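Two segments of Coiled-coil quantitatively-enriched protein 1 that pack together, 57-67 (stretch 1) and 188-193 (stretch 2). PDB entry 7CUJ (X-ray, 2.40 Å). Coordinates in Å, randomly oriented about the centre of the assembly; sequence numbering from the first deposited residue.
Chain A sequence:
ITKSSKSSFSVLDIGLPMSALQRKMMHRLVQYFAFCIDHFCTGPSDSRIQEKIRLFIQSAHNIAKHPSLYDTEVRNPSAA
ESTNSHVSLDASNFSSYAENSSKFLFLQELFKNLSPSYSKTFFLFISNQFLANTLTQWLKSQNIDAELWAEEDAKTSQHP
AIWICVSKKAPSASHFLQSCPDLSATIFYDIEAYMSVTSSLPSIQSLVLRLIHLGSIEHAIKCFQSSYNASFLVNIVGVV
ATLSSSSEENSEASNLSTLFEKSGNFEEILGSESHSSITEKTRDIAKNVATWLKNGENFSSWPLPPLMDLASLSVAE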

# COMPACT_ATOMS: atom_id res chain seq x y z
N ILE A 57 -13.89 0.67 5.78
CA ILE A 57 -15.34 0.68 5.79
C ILE A 57 -15.84 1.86 6.63
O ILE A 57 -16.77 2.55 6.21
N GLN A 58 -15.20 2.10 7.78
CA GLN A 58 -15.60 3.17 8.69
C GLN A 58 -15.45 4.52 7.98
O GLN A 58 -16.37 5.34 8.02
N SER A 59 -14.30 4.72 7.33
CA SER A 59 -13.99 5.94 6.60
C SER A 59 -15.01 6.19 5.49
O SER A 59 -15.37 7.34 5.24
N ALA A 60 -15.44 5.11 4.82
CA ALA A 60 -16.39 5.20 3.73
C ALA A 60 -17.76 5.61 4.27
O ALA A 60 -18.43 6.46 3.68
N HIS A 61 -18.14 5.02 5.41
CA HIS A 61 -19.33 5.42 6.14
C HIS A 61 -19.28 6.91 6.47
O HIS A 61 -20.27 7.62 6.28
N ASN A 62 -18.12 7.38 6.95
CA ASN A 62 -17.96 8.75 7.41
C ASN A 62 -18.15 9.73 6.26
O ASN A 62 -18.87 10.72 6.40
N ILE A 63 -17.51 9.44 5.12
CA ILE A 63 -17.61 10.26 3.92
C ILE A 63 -19.07 10.35 3.49
O ILE A 63 -19.52 11.40 3.05
N ALA A 64 -19.80 9.23 3.64
CA ALA A 64 -21.18 9.13 3.23
C ALA A 64 -22.10 9.87 4.20
O ALA A 64 -23.18 10.30 3.82
N LYS A 65 -21.66 10.02 5.46
CA LYS A 65 -22.41 10.79 6.43
C LYS A 65 -22.23 12.28 6.12
O LYS A 65 -23.19 12.95 5.77
N HIS A 66 -20.98 12.76 6.23
CA HIS A 66 -20.65 14.12 5.83
C HIS A 66 -19.14 14.24 5.64
O HIS A 66 -18.38 13.82 6.50
N PRO A 67 -18.67 14.83 4.52
CA PRO A 67 -17.23 15.01 4.29
C PRO A 67 -16.53 15.88 5.33
O PRO A 67 -15.33 15.74 5.55
N PHE A 188 -33.59 7.03 8.51
CA PHE A 188 -32.20 6.71 8.79
C PHE A 188 -31.31 7.62 7.95
O PHE A 188 -31.31 7.53 6.72
N TYR A 189 -30.57 8.51 8.63
CA TYR A 189 -29.67 9.43 7.95
C TYR A 189 -28.60 8.64 7.20
O TYR A 189 -28.17 9.04 6.13
N ASP A 190 -28.19 7.50 7.79
CA ASP A 190 -27.08 6.72 7.27
C ASP A 190 -27.31 5.23 7.55
O ASP A 190 -28.04 4.88 8.47
N ILE A 191 -26.65 4.39 6.74
CA ILE A 191 -26.82 2.95 6.77
C ILE A 191 -26.19 2.37 8.03
O ILE A 191 -26.70 1.39 8.58
N GLU A 192 -25.08 2.97 8.49
CA GLU A 192 -24.44 2.55 9.73
C GLU A 192 -25.48 2.55 10.86
O GLU A 192 -25.55 1.59 11.63
N ALA A 193 -26.28 3.62 10.93
CA ALA A 193 -27.34 3.74 11.93
C ALA A 193 -28.39 2.65 11.72
O ALA A 193 -28.90 2.11 12.69

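Two polar contacts, one of them a salt bridge, converge on OE1 of Glu 192. Lys 65 NZ lies 2.8 Å from Glu 192 OE1, which makes the pair a salt bridge, although the hydrogen bond within it is weak when hydrogens are placed. The same oxygen accepts a better-directed bond: Gln 58 NE2 to Glu 192 OE1 is 3.0 Å, with an angle of 149° at the hydrogen. Glu 192 can reach both donors because its CA-to-CB bond points toward stretch 1 and its chain is extended, with chi1 and chi2 both t and chi3 at -42°. The two donors arrive differently. Lys 65 starts sideways, with chi1 m, chi2 t, chi3 between wells at -140° and chi4 t, and this course brings its ammonium group to the acid. Gln 58 also starts sideways, and its t, p conformation with chi3 at 63° brings the amide nearer. Its NE2 donates a second time within the helix, to Asn 62 OD1 at 3.1 Å and 152°, so one amide nitrogen serves both its own helix and the opposing stretch.

At the other end of the contact, Tyr 189 OH donates to the backbone oxygen Lys 65 O at 2.7 Å. The acceptor belongs to the last residue of the 57-65 helix, just before His 66 leaves helical phi/psi. Tyr 189 also begins sideways, but chi1 at 180° directs its hydroxyl to this carbonyl, while chi2 at 90° sets only the plane of the ring; the carbonyl sits at the ring edge, near that plane. The hydroxyl also lies near the edge of the His 66 ring, with OH of Tyr 189 4.0 Å from ND1 of His 66.

A water adds a further polar link. Water 1 is 2.8 Å from His 61 ND1, a hydrogen bond whose direction the geometry leaves open, and it accepts from Glu 192 N at 3.0 Å. It thus bridges the imidazole to the first turn of the helix in stretch 2. That turn is capped by Asp 190, whose chi1 is p: Ala 193 N donates to Asp 190 OD1 at 2.7 Å and 149°.

The remaining contacts are mainly packing. His 61 points toward stretch 2, with chi1 m and chi2 at -52°, and presents one ring face to Glu 192 CB. That atom lies 4.1 Å from the centroid of the His 61 ring and 13° off its normal, a CH-pi contact. Ile 191 CG2 approaches the edge of the same ring, 4.3 Å from His 61 CE1, although the end of the Ile 191 side chain, m at both chi angles, leads away. The aliphatic part of Lys 65 also makes contact: its CB is 4.2 Å from Tyr 189 CE2, and its CG is 3.8 Å from Asp 190 OD2. Together the two stretches bury 349 Å², with Glu 192 and Lys 65 the most extensively covered residues.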

# COMPACT_ATOMS: atom_id res chain seq x y z
CB ILE A 57 -15.90 -0.68 6.26
CG1 ILE A 57 -15.70 -1.74 5.17
CG2 ILE A 57 -17.36 -0.57 6.68
CD1 ILE A 57 -15.80 -3.17 5.67
CB GLN A 58 -14.81 3.12 9.99
CG GLN A 58 -15.30 4.12 11.04
CD GLN A 58 -16.75 3.90 11.41
OE1 GLN A 58 -17.12 2.86 11.94
NE2 GLN A 58 -17.58 4.89 11.12
CB SER A 59 -12.60 5.88 6.03
OG SER A 59 -11.65 5.61 7.05
CB ALA A 60 -16.43 3.89 2.98
CB HIS A 61 -19.50 4.60 7.43
CG HIS A 61 -20.17 3.29 7.21
ND1 HIS A 61 -21.38 3.18 6.55
CD2 HIS A 61 -19.82 2.03 7.57
CE1 HIS A 61 -21.74 1.91 6.51
NE2 HIS A 61 -20.80 1.19 7.13
CB ASN A 62 -16.63 8.98 8.13
CG ASN A 62 -16.50 8.22 9.43
OD1 ASN A 62 -17.49 7.73 9.98
ND2 ASN A 62 -15.28 8.09 9.93
CB ILE A 63 -16.68 9.72 2.81
CG1 ILE A 63 -15.20 9.89 3.18
CG2 ILE A 63 -17.00 10.36 1.46
CD1 ILE A 63 -14.26 8.93 2.46
CB ALA A 64 -21.58 7.67 3.10
CB LYS A 65 -21.97 10.46 7.86
CG LYS A 65 -22.45 9.12 8.39
CD LYS A 65 -21.88 8.78 9.75
CE LYS A 65 -21.50 7.32 9.85
NZ LYS A 65 -20.88 7.00 11.16
CB HIS A 66 -21.15 15.13 6.87
CG HIS A 66 -21.42 16.47 6.29
ND1 HIS A 66 -22.70 16.93 6.06
CD2 HIS A 66 -20.59 17.45 5.86
CE1 HIS A 66 -22.65 18.14 5.55
NE2 HIS A 66 -21.37 18.48 5.41
CB PRO A 67 -17.15 15.64 2.89
CG PRO A 67 -18.53 16.24 2.65
CD PRO A 67 -19.49 15.33 3.39
CB PHE A 188 -31.92 5.23 8.55
CG PHE A 188 -32.52 4.35 9.61
CD1 PHE A 188 -31.79 4.01 10.74
CD2 PHE A 188 -33.83 3.90 9.51
CE1 PHE A 188 -32.35 3.21 11.73
CE2 PHE A 188 -34.39 3.11 10.50
CZ PHE A 188 -33.65 2.77 11.61
CB TYR A 189 -29.08 10.44 8.93
CG TYR A 189 -28.12 11.42 8.30
CD1 TYR A 189 -28.58 12.63 7.78
CD2 TYR A 189 -26.77 11.14 8.19
CE1 TYR A 189 -27.71 13.54 7.19
CE2 TYR A 189 -25.89 12.04 7.60
CZ TYR A 189 -26.36 13.24 7.10
OH TYR A 189 -25.50 14.12 6.52
CB ASP A 190 -25.74 7.21 7.82
CG ASP A 190 -25.65 7.14 9.33
OD1 ASP A 190 -25.48 6.02 9.87
OD2 ASP A 190 -25.78 8.20 9.97
CB ILE A 191 -26.29 2.31 5.47
CG1 ILE A 191 -27.29 2.45 4.32
CG2 ILE A 191 -25.87 0.86 5.68
CD1 ILE A 191 -28.63 1.77 4.56
CB GLU A 192 -23.24 3.44 10.06
CG GLU A 192 -22.41 2.92 11.23
CD GLU A 192 -21.21 3.76 11.64
OE1 GLU A 192 -20.49 4.24 10.75
OE2 GLU A 192 -21.01 3.94 12.86
CB ALA A 193 -27.96 5.12 11.88
O HOH W 1 -23.55 4.96 6.80